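Local coordinates for concanavalin B (Canavalia ensiformis, PDB 6CAF), which may act as a carbohydrate-binding seed protein and has the chitinase-like fold of glycosyl hydrolase family 18, at residues G42-T50 and Q93-V102; L61-E72 and L126-F134. All coordinates share one frame; numbering follows the deposited sequence. Where two conformers were deposited one is given.

Interaction 1: residues G42-T50 and Q93-V102; sequences GLLRDTCKT and QIKECQRMGV
A disulfide, C48 to C97, joins two neighbouring outer helices of the TIM barrel, helix 44-49 and helix 91-99. The helical segments 44-49 and 93-99 run almost parallel, 5° apart, with their axes 9.3 Å from each other. The C48 SG to C97 SG bond measures 2.1 Å and twists through a chi3 of 95°, and the methyl CG1 of V102 lies 4.1 Å from C48 SG.

One turn earlier, Q93 reaches across with its carboxamide. Its chain runs extended beyond CG (chi2 175°), which carries OE1 to the first turn of helix 44-49, where the amide groups have no helical acceptor before them. OE1 takes the N-H of R45 in its carbonyl plane, on a lone pair, with R45 N 3.0 Å from Q93 OE1. The same oxygen accepts from a water that in turn accepts from L44 N, so R45 N is bound directly and L44 N through the water.

Beneath this, L44 lays CD2 against I94 CG1 at 3.8 Å and sets CG near C97 SG; both leucine and isoleucine also touch strand 55-64. On the outer side the aliphatic CG of R45 passes OE2 in one of the two conformers of E96, while its guanidinium grips D46 OD1 side-on with NE and NH2. G101 closes helix 91-99 in a Schellman motif, and the whole is a disulfide-linked pair of parallel helices on the outside of a beta/alpha barrel.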
loop_
_atom_site.group_PDB
_atom_site.type_symbol
_atom_site.label_atom_id
_atom_site.label_comp_id
_atom_site.label_asym_id
_atom_site.label_seq_id
_atom_site.Cartn_x
_atom_site.Cartn_y
_atom_site.Cartn_z
ATOM N N GLY A 42 -16.111 5.473 -3.419
ATOM C CA GLY A 42 -16.896 4.902 -4.492
ATOM C C GLY A 42 -16.620 3.408 -4.685
ATOM O O GLY A 42 -16.078 2.726 -3.811
ATOM N N LEU A 43 -17.023 2.892 -5.840
ATOM C CA LEU A 43 -16.945 1.476 -6.100
ATOM C C LEU A 43 -15.522 1.037 -6.423
ATOM O O LEU A 43 -14.778 1.727 -7.114
ATOM C CB LEU A 43 -17.833 1.076 -7.251
ATOM C CG LEU A 43 -19.314 1.333 -7.033
ATOM C CD1 LEU A 43 -20.027 0.748 -8.234
ATOM C CD2 LEU A 43 -19.869 0.688 -5.783
ATOM N N LEU A 44 -15.186 -0.164 -5.958
ATOM C CA LEU A 44 -13.939 -0.814 -6.366
ATOM C C LEU A 44 -13.929 -0.995 -7.891
ATOM O O LEU A 44 -12.927 -0.712 -8.555
ATOM C CB LEU A 44 -13.770 -2.168 -5.651
ATOM C CG LEU A 44 -12.529 -2.928 -6.095
ATOM C CD1 LEU A 44 -11.265 -2.172 -5.786
ATOM C CD2 LEU A 44 -12.467 -4.298 -5.423
ATOM N N ARG A 45 -15.043 -1.456 -8.447
ATOM C CA ARG A 45 -15.106 -1.595 -9.897
ATOM C C ARG A 45 -14.717 -0.302 -10.605
ATOM O O ARG A 45 -13.949 -0.323 -11.579
ATOM C CB ARG A 45 -16.529 -1.920 -10.320
ATOM C CG ARG A 45 -16.687 -1.955 -11.824
ATOM C CD ARG A 45 -18.138 -1.792 -12.263
ATOM N NE ARG A 45 -18.618 -0.439 -12.044
ATOM C CZ ARG A 45 -19.878 -0.064 -12.147
ATOM N NH1 ARG A 45 -20.782 -0.940 -12.456
ATOM N NH2 ARG A 45 -20.222 1.181 -11.954
ATOM N N ASP A 46 -15.310 0.810 -10.185
ATOM C CA ASP A 46 -15.075 2.089 -10.871
ATOM C C ASP A 46 -13.633 2.475 -10.742
ATOM O O ASP A 46 -13.050 3.017 -11.663
ATOM C CB ASP A 46 -15.952 3.221 -10.300
ATOM C CG ASP A 46 -17.389 3.057 -10.583
ATOM O OD1 ASP A 46 -17.780 2.283 -11.493
ATOM O OD2 ASP A 46 -18.183 3.688 -9.855
ATOM N N THR A 47 -13.057 2.206 -9.572
ATOM C CA THR A 47 -11.658 2.496 -9.322
ATOM C C THR A 47 -10.794 1.765 -10.351
ATOM O O THR A 47 -9.952 2.366 -11.021
ATOM C CB THR A 47 -11.325 2.101 -7.879
ATOM O OG1 THR A 47 -12.072 2.955 -7.012
ATOM C CG2 THR A 47 -9.872 2.269 -7.560
ATOM N N CYS A 48 -10.988 0.455 -10.462
ATOM C CA CYS A 48 -10.180 -0.326 -11.386
ATOM C C CYS A 48 -10.382 0.089 -12.834
ATOM O O CYS A 48 -9.428 0.175 -13.611
ATOM C CB CYS A 48 -10.523 -1.815 -11.210
ATOM S SG CYS A 48 -9.923 -2.445 -9.628
ATOM N N LYS A 49 -11.629 0.330 -13.188
ATOM C CA LYS A 49 -11.951 0.593 -14.591
ATOM C C LYS A 49 -11.477 1.947 -15.095
ATOM O O LYS A 49 -11.526 2.196 -16.297
ATOM C CB LYS A 49 -13.449 0.442 -14.871
ATOM C CG LYS A 49 -13.869 -1.000 -14.881
ATOM C CD LYS A 49 -15.320 -1.219 -15.193
ATOM C CE LYS A 49 -15.645 -2.688 -15.149
ATOM N NZ LYS A 49 -15.228 -3.270 -16.435
ATOM N N THR A 50 -11.004 2.817 -14.199
ATOM C CA THR A 50 -10.373 4.033 -14.664
ATOM C C THR A 50 -9.139 3.782 -15.518
ATOM O O THR A 50 -8.747 4.634 -16.316
ATOM C CB THR A 50 -9.882 4.940 -13.525
ATOM O OG1 THR A 50 -8.851 4.284 -12.772
ATOM C CG2 THR A 50 -10.985 5.383 -12.617
ATOM N N GLN A 93 -15.973 -8.136 -8.198
ATOM C CA GLN A 93 -15.278 -6.915 -8.562
ATOM C C GLN A 93 -13.771 -7.099 -8.487
ATOM O O GLN A 93 -13.023 -6.619 -9.353
ATOM C CB GLN A 93 -15.714 -5.725 -7.699
ATOM C CG GLN A 93 -17.142 -5.297 -7.962
ATOM C CD GLN A 93 -17.620 -4.203 -7.049
ATOM O OE1 GLN A 93 -17.045 -3.104 -7.012
ATOM N NE2 GLN A 93 -18.714 -4.473 -6.336
ATOM N N ILE A 94 -13.314 -7.813 -7.463
ATOM C CA ILE A 94 -11.905 -8.109 -7.352
ATOM C C ILE A 94 -11.429 -8.899 -8.572
ATOM O O ILE A 94 -10.405 -8.602 -9.190
ATOM C CB ILE A 94 -11.640 -8.893 -6.059
ATOM C CG1 ILE A 94 -11.827 -7.959 -4.869
ATOM C CG2 ILE A 94 -10.255 -9.518 -6.062
ATOM C CD1 ILE A 94 -11.946 -8.667 -3.539
ATOM N N LYS A 95 -12.180 -9.936 -8.922
ATOM C CA LYS A 95 -11.786 -10.784 -10.026
ATOM C C LYS A 95 -11.802 -10.026 -11.351
ATOM O O LYS A 95 -10.898 -10.218 -12.164
ATOM C CB LYS A 95 -12.648 -12.037 -10.072
ATOM C CG LYS A 95 -12.269 -12.963 -8.915
ATOM C CD LYS A 95 -13.124 -14.198 -8.784
ATOM C CE LYS A 95 -12.501 -15.149 -7.780
ATOM N NZ LYS A 95 -13.361 -16.328 -7.580
ATOM N N GLU A 96 -12.754 -9.102 -11.543
ATOM C CA GLU A 96 -12.728 -8.288 -12.778
ATOM C C GLU A 96 -11.553 -7.329 -12.786
ATOM O O GLU A 96 -10.916 -7.137 -13.832
ATOM C CB GLU A 96 -14.040 -7.536 -13.118
ATOM C CG GLU A 96 -14.755 -6.732 -12.030
ATOM C CD GLU A 96 -16.183 -6.332 -12.448
ATOM O OE1 GLU A 96 -16.653 -6.885 -13.467
ATOM O OE2 GLU A 96 -16.852 -5.480 -11.787
ATOM N N CYS A 97 -11.241 -6.751 -11.630
ATOM C CA CYS A 97 -10.026 -5.937 -11.528
ATOM C C CYS A 97 -8.826 -6.729 -11.998
ATOM O O CYS A 97 -7.988 -6.237 -12.772
ATOM C CB CYS A 97 -9.800 -5.499 -10.072
ATOM S SG CYS A 97 -10.943 -4.259 -9.422
ATOM N N GLN A 98 -8.687 -7.930 -11.461
ATOM C CA GLN A 98 -7.529 -8.741 -11.779
ATOM C C GLN A 98 -7.462 -9.133 -13.258
ATOM O O GLN A 98 -6.392 -9.158 -13.867
ATOM C CB GLN A 98 -7.510 -9.987 -10.893
ATOM C CG GLN A 98 -7.286 -9.661 -9.429
ATOM C CD GLN A 98 -7.361 -10.886 -8.556
ATOM O OE1 GLN A 98 -8.302 -11.685 -8.658
ATOM N NE2 GLN A 98 -6.399 -11.029 -7.675
ATOM N N ARG A 99 -8.616 -9.429 -13.829
ATOM C CA ARG A 99 -8.692 -9.800 -15.236
ATOM C C ARG A 99 -8.240 -8.653 -16.140
ATOM O O ARG A 99 -7.719 -8.896 -17.215
ATOM C CB ARG A 99 -10.131 -10.242 -15.573
ATOM C CG ARG A 99 -10.391 -10.805 -16.952
ATOM C CD ARG A 99 -11.797 -11.412 -16.963
ATOM N NE ARG A 99 -12.100 -12.170 -15.734
ATOM C CZ ARG A 99 -13.082 -11.854 -14.866
ATOM N NH1 ARG A 99 -13.879 -10.780 -15.077
ATOM N NH2 ARG A 99 -13.281 -12.616 -13.783
ATOM N N MET A 100 -8.393 -7.411 -15.683
ATOM C CA MET A 100 -7.912 -6.314 -16.502
ATOM C C MET A 100 -6.514 -5.835 -16.105
ATOM O O MET A 100 -6.049 -4.813 -16.564
ATOM C CB MET A 100 -8.925 -5.180 -16.584
ATOM C CG MET A 100 -9.212 -4.477 -15.292
ATOM S SD MET A 100 -10.257 -3.037 -15.596
ATOM C CE MET A 100 -11.118 -2.896 -14.056
ATOM N N GLY A 101 -5.818 -6.635 -15.304
ATOM C CA GLY A 101 -4.421 -6.407 -15.041
ATOM C C GLY A 101 -4.122 -5.555 -13.831
ATOM O O GLY A 101 -3.003 -5.128 -13.667
ATOM N N VAL A 102 -5.117 -5.290 -12.995
ATOM C CA VAL A 102 -4.897 -4.519 -11.788
ATOM C C VAL A 102 -4.590 -5.508 -10.666
ATOM O O VAL A 102 -5.301 -6.492 -10.476
ATOM C CB VAL A 102 -6.124 -3.675 -11.419
ATOM C CG1 VAL A 102 -5.910 -2.924 -10.129
ATOM C CG2 VAL A 102 -6.493 -2.740 -12.548
HETATM O O HOH W 1 -17.190 -1.587 -4.550
#

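Interaction 2: residues L61-E72 and L126-F134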
loop_
_atom_site.group_PDB
_atom_site.type_symbol
_atom_site.label_atom_id
_atom_site.label_comp_id
_atom_site.label_asym_id
_atom_site.label_seq_id
_atom_site.Cartn_x
_atom_site.Cartn_y
_atom_site.Cartn_z
ATOM N N LEU A 61 -7.610 -4.318 6.856
ATOM C CA LEU A 61 -7.778 -5.321 7.921
ATOM C C LEU A 61 -7.063 -4.734 9.137
ATOM O O LEU A 61 -5.837 -4.687 9.181
ATOM C CB LEU A 61 -7.185 -6.651 7.510
ATOM C CG LEU A 61 -7.558 -7.801 8.432
ATOM C CD1 LEU A 61 -8.952 -8.314 8.120
ATOM C CD2 LEU A 61 -6.540 -8.910 8.343
ATOM N N ASP A 62 -7.841 -4.180 10.075
ATOM C CA ASP A 62 -7.291 -3.368 11.137
ATOM C C ASP A 62 -7.609 -3.815 12.545
ATOM O O ASP A 62 -7.295 -3.078 13.478
ATOM C CB ASP A 62 -7.691 -1.916 10.973
ATOM C CG ASP A 62 -9.145 -1.694 11.144
ATOM O OD1 ASP A 62 -9.944 -2.637 11.306
ATOM O OD2 ASP A 62 -9.537 -0.516 11.111
ATOM N N LYS A 63 -8.137 -5.024 12.709
ATOM C CA LYS A 63 -8.458 -5.557 14.027
ATOM C C LYS A 63 -7.993 -7.005 14.080
ATOM O O LYS A 63 -8.667 -7.912 13.600
ATOM C CB LYS A 63 -9.943 -5.427 14.345
ATOM C CG LYS A 63 -10.322 -4.052 14.860
ATOM C CD LYS A 63 -11.831 -3.878 14.939
ATOM C CE LYS A 63 -12.309 -2.921 13.861
ATOM N NZ LYS A 63 -12.538 -3.569 12.538
ATOM N N PHE A 64 -6.802 -7.196 14.633
ATOM C CA PHE A 64 -6.235 -8.519 14.772
ATOM C C PHE A 64 -5.216 -8.484 15.891
ATOM O O PHE A 64 -4.739 -7.409 16.252
ATOM C CB PHE A 64 -5.690 -9.071 13.445
ATOM C CG PHE A 64 -4.619 -8.245 12.804
ATOM C CD1 PHE A 64 -3.301 -8.373 13.175
ATOM C CD2 PHE A 64 -4.925 -7.391 11.759
ATOM C CE1 PHE A 64 -2.307 -7.654 12.570
ATOM C CE2 PHE A 64 -3.928 -6.661 11.140
ATOM C CZ PHE A 64 -2.627 -6.800 11.544
ATOM N N GLY A 65 -4.857 -9.655 16.415
ATOM C CA GLY A 65 -3.993 -9.758 17.573
ATOM C C GLY A 65 -4.261 -11.054 18.263
ATOM O O GLY A 65 -5.008 -11.885 17.778
ATOM N N CYS A 66 -3.620 -11.238 19.411
ATOM C CA CYS A 66 -3.446 -12.553 20.000
ATOM C C CYS A 66 -4.692 -13.403 20.093
ATOM O O CYS A 66 -4.688 -14.629 19.836
ATOM C CB CYS A 66 -2.838 -12.454 21.435
ATOM S SG CYS A 66 -1.233 -11.634 21.534
ATOM N N GLU A 67 -5.790 -12.820 20.497
ATOM C CA GLU A 67 -6.963 -13.677 20.740
ATOM C C GLU A 67 -7.996 -13.561 19.626
ATOM O O GLU A 67 -9.133 -13.990 19.786
ATOM C CB GLU A 67 -7.596 -13.368 22.087
ATOM C CG GLU A 67 -6.717 -13.742 23.277
ATOM C CD GLU A 67 -6.317 -15.209 23.275
ATOM O OE1 GLU A 67 -6.914 -15.986 24.055
ATOM O OE2 GLU A 67 -5.412 -15.584 22.491
ATOM N N ILE A 68 -7.587 -12.999 18.507
ATOM C CA ILE A 68 -8.485 -12.864 17.368
ATOM C C ILE A 68 -8.148 -13.971 16.359
ATOM O O ILE A 68 -7.243 -13.866 15.535
ATOM C CB ILE A 68 -8.394 -11.468 16.782
ATOM C CG1 ILE A 68 -8.735 -10.444 17.895
ATOM C CG2 ILE A 68 -9.352 -11.360 15.611
ATOM C CD1 ILE A 68 -8.753 -9.006 17.467
ATOM N N ARG A 69 -8.888 -15.068 16.476
ATOM C CA ARG A 69 -8.575 -16.282 15.753
ATOM C C ARG A 69 -8.897 -16.135 14.258
ATOM O O ARG A 69 -8.204 -16.686 13.392
ATOM C CB ARG A 69 -9.348 -17.451 16.397
ATOM C CG ARG A 69 -9.188 -18.810 15.755
ATOM C CD ARG A 69 -8.019 -19.525 16.375
ATOM N NE ARG A 69 -7.832 -20.872 15.863
ATOM C CZ ARG A 69 -6.638 -21.397 15.649
ATOM N NH1 ARG A 69 -5.541 -20.671 15.899
ATOM N NH2 ARG A 69 -6.535 -22.616 15.178
ATOM N N LYS A 70 -9.944 -15.378 13.962
ATOM C CA LYS A 70 -10.412 -15.205 12.592
ATOM C C LYS A 70 -10.741 -13.753 12.356
ATOM O O LYS A 70 -11.891 -13.334 12.499
ATOM C CB LYS A 70 -11.652 -16.040 12.311
ATOM C CG LYS A 70 -11.928 -16.173 10.825
ATOM C CD LYS A 70 -13.119 -17.076 10.519
ATOM C CE LYS A 70 -13.321 -17.204 9.016
ATOM N NZ LYS A 70 -14.356 -18.219 8.652
ATOM N N PRO A 71 -9.727 -12.952 12.011
ATOM C CA PRO A 71 -9.982 -11.534 11.833
ATOM C C PRO A 71 -11.109 -11.249 10.849
ATOM O O PRO A 71 -11.242 -11.917 9.826
ATOM C CB PRO A 71 -8.643 -11.003 11.322
ATOM C CG PRO A 71 -7.639 -11.909 11.956
ATOM C CD PRO A 71 -8.296 -13.264 11.955
ATOM N N GLU A 72 -11.918 -10.267 11.191
ATOM C CA GLU A 72 -13.015 -9.858 10.345
ATOM C C GLU A 72 -12.731 -8.540 9.663
ATOM O O GLU A 72 -12.144 -7.626 10.251
ATOM C CB GLU A 72 -14.289 -9.758 11.156
ATOM C CG GLU A 72 -15.494 -9.414 10.300
ATOM C CD GLU A 72 -15.887 -10.519 9.295
ATOM O OE1 GLU A 72 -15.280 -10.703 8.183
ATOM O OE2 GLU A 72 -16.863 -11.211 9.626
ATOM N N LEU A 126 -1.624 -15.994 11.751
ATOM C CA LEU A 126 -2.150 -14.934 10.922
ATOM C C LEU A 126 -1.690 -15.096 9.475
ATOM O O LEU A 126 -2.472 -14.870 8.544
ATOM C CB LEU A 126 -1.747 -13.572 11.502
ATOM C CG LEU A 126 -2.317 -12.355 10.794
ATOM C CD1 LEU A 126 -3.825 -12.322 10.818
ATOM C CD2 LEU A 126 -1.739 -11.071 11.369
ATOM N N ALA A 127 -0.420 -15.441 9.269
ATOM C CA ALA A 127 0.028 -15.666 7.906
ATOM C C ALA A 127 -0.787 -16.765 7.236
ATOM O O ALA A 127 -1.178 -16.647 6.071
ATOM C CB ALA A 127 1.507 -16.018 7.921
ATOM N N GLU A 128 -1.039 -17.846 7.959
ATOM C CA GLU A 128 -1.849 -18.931 7.433
ATOM C C GLU A 128 -3.266 -18.474 7.140
ATOM O O GLU A 128 -3.842 -18.821 6.107
ATOM C CB GLU A 128 -1.859 -20.121 8.400
ATOM C CG GLU A 128 -0.537 -20.897 8.403
ATOM C CD GLU A 128 -0.316 -21.712 7.149
ATOM O OE1 GLU A 128 -1.308 -22.358 6.674
ATOM O OE2 GLU A 128 0.821 -21.810 6.649
ATOM N N TYR A 129 -3.829 -17.715 8.063
ATOM C CA TYR A 129 -5.163 -17.149 7.840
ATOM C C TYR A 129 -5.212 -16.314 6.559
ATOM O O TYR A 129 -6.137 -16.467 5.720
ATOM C CB TYR A 129 -5.588 -16.331 9.057
ATOM C CG TYR A 129 -6.764 -15.388 8.816
ATOM C CD1 TYR A 129 -8.048 -15.774 8.906
ATOM C CD2 TYR A 129 -6.502 -14.065 8.475
ATOM C CE1 TYR A 129 -9.101 -14.837 8.679
ATOM C CE2 TYR A 129 -7.467 -13.152 8.241
ATOM C CZ TYR A 129 -8.764 -13.500 8.347
ATOM O OH TYR A 129 -9.617 -12.403 8.054
ATOM N N LEU A 130 -4.217 -15.442 6.400
ATOM C CA LEU A 130 -4.187 -14.631 5.200
ATOM C C LEU A 130 -4.096 -15.491 3.945
ATOM O O LEU A 130 -4.769 -15.238 2.930
ATOM C CB LEU A 130 -3.069 -13.608 5.265
ATOM C CG LEU A 130 -3.225 -12.563 6.375
ATOM C CD1 LEU A 130 -1.951 -11.786 6.550
ATOM C CD2 LEU A 130 -4.367 -11.622 6.073
ATOM N N HIS A 131 -3.271 -16.530 4.010
ATOM C CA HIS A 131 -3.126 -17.371 2.864
ATOM C C HIS A 131 -4.413 -18.158 2.537
ATOM O O HIS A 131 -4.869 -18.169 1.386
ATOM C CB HIS A 131 -1.944 -18.319 3.049
ATOM C CG HIS A 131 -1.685 -19.129 1.842
ATOM N ND1 HIS A 131 -1.989 -20.461 1.763
ATOM C CD2 HIS A 131 -1.194 -18.778 0.637
ATOM C CE1 HIS A 131 -1.665 -20.919 0.572
ATOM N NE2 HIS A 131 -1.191 -19.911 -0.137
ATOM N N THR A 132 -4.970 -18.806 3.559
ATOM C CA THR A 132 -6.131 -19.627 3.390
ATOM C C THR A 132 -7.323 -18.838 2.893
ATOM O O THR A 132 -8.077 -19.299 2.025
ATOM C CB THR A 132 -6.467 -20.353 4.708
ATOM O OG1 THR A 132 -5.364 -21.176 5.066
ATOM C CG2 THR A 132 -7.751 -21.110 4.612
ATOM N N TYR A 133 -7.499 -17.647 3.465
ATOM C CA TYR A 133 -8.726 -16.899 3.265
ATOM C C TYR A 133 -8.616 -15.759 2.266
ATOM O O TYR A 133 -9.663 -15.277 1.816
ATOM C CB TYR A 133 -9.300 -16.424 4.596
ATOM C CG TYR A 133 -9.775 -17.548 5.445
ATOM C CD1 TYR A 133 -11.011 -18.146 5.219
ATOM C CD2 TYR A 133 -9.000 -18.059 6.460
ATOM C CE1 TYR A 133 -11.451 -19.216 5.979
ATOM C CE2 TYR A 133 -9.434 -19.144 7.219
ATOM C CZ TYR A 133 -10.669 -19.704 7.004
ATOM O OH TYR A 133 -11.085 -20.787 7.769
ATOM N N PHE A 134 -7.411 -15.321 1.904
ATOM C CA PHE A 134 -7.244 -14.241 0.953
ATOM C C PHE A 134 -6.340 -14.493 -0.234
ATOM O O PHE A 134 -6.437 -13.740 -1.206
ATOM C CB PHE A 134 -6.746 -12.950 1.645
ATOM C CG PHE A 134 -7.732 -12.338 2.607
ATOM C CD1 PHE A 134 -8.740 -11.534 2.178
ATOM C CD2 PHE A 134 -7.627 -12.572 3.930
ATOM C CE1 PHE A 134 -9.613 -10.966 3.066
ATOM C CE2 PHE A 134 -8.472 -12.001 4.841
ATOM C CZ PHE A 134 -9.458 -11.181 4.420
HETATM O O HOH W 2 -13.697 -21.288 7.436
#
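The Y129 ring carries P71 on one face: CD of the proline stands 3.6 Å from the ring centroid and 10° off its normal, a CH-pi contact over the centre. L61 CD2 lies at the edge of the same ring, near its plane, and K70 CG comes in obliquely near Y129 CE1. On the next turn of the helix, the Y133 ring has K70 CE over one face, with the water between its OH and K70 at the edge.

Y129 also works through its hydroxyl, which donates to the backbone oxygen of P71; at 2.5 Å from Y129 OH to P71 O this is a very short hydrogen bond. With CG anti to the backbone N (chi1 164°), the phenol is carried out from the helix to P71, which lies over one face of the ring while its carbonyl accepts the hydroxyl's hydrogen bond. Were Y129 an alanine, P71 O would probably lose this donor and a gap would be likely to open under the proline ring.

K70 has two conformers, so its contacts are less certain; in this one NZ makes a weak bond to the water, which also lies 2.7 Å from Y133 OH, and that hydroxyl has R139 as a protein partner.

Deeper in, L126 splits its methyls: CD2 packs 3.6 Å from F64 CD1, and CD1 lies 4.0 Å from P71 CG. L61 CD2 meets L130 CD2 at 4.2 Å. Helix 120-135 is thus packed against the end of strand 55-64 and the loop after it, with L61 and L130 also touching strand 103-109, F64 reaching W164 of helix 164-178, and P142 lying against Y129.

In the fold
From the N terminus the chain passes through helix 44-49, strand 55-64 and the loop after it, helix 91-99, strand 103-109 and then helix 120-135. Interaction 1 closes the span from 42-50 to 93-102, and interaction 2 the span from 61-72 to 126-134. The segments alternate, so the two closures cross: the strand end and loop of 61-72 lie inside the first span, while helix 91-99 lies inside the second. The contacts do not touch; their centres are 24 Å apart and their nearest atoms about 7 Å. Interaction 1 ties helix to helix, interaction 2 a strand end and its loop to the next helix but one, together tying outer helices and a strand end of the barrel.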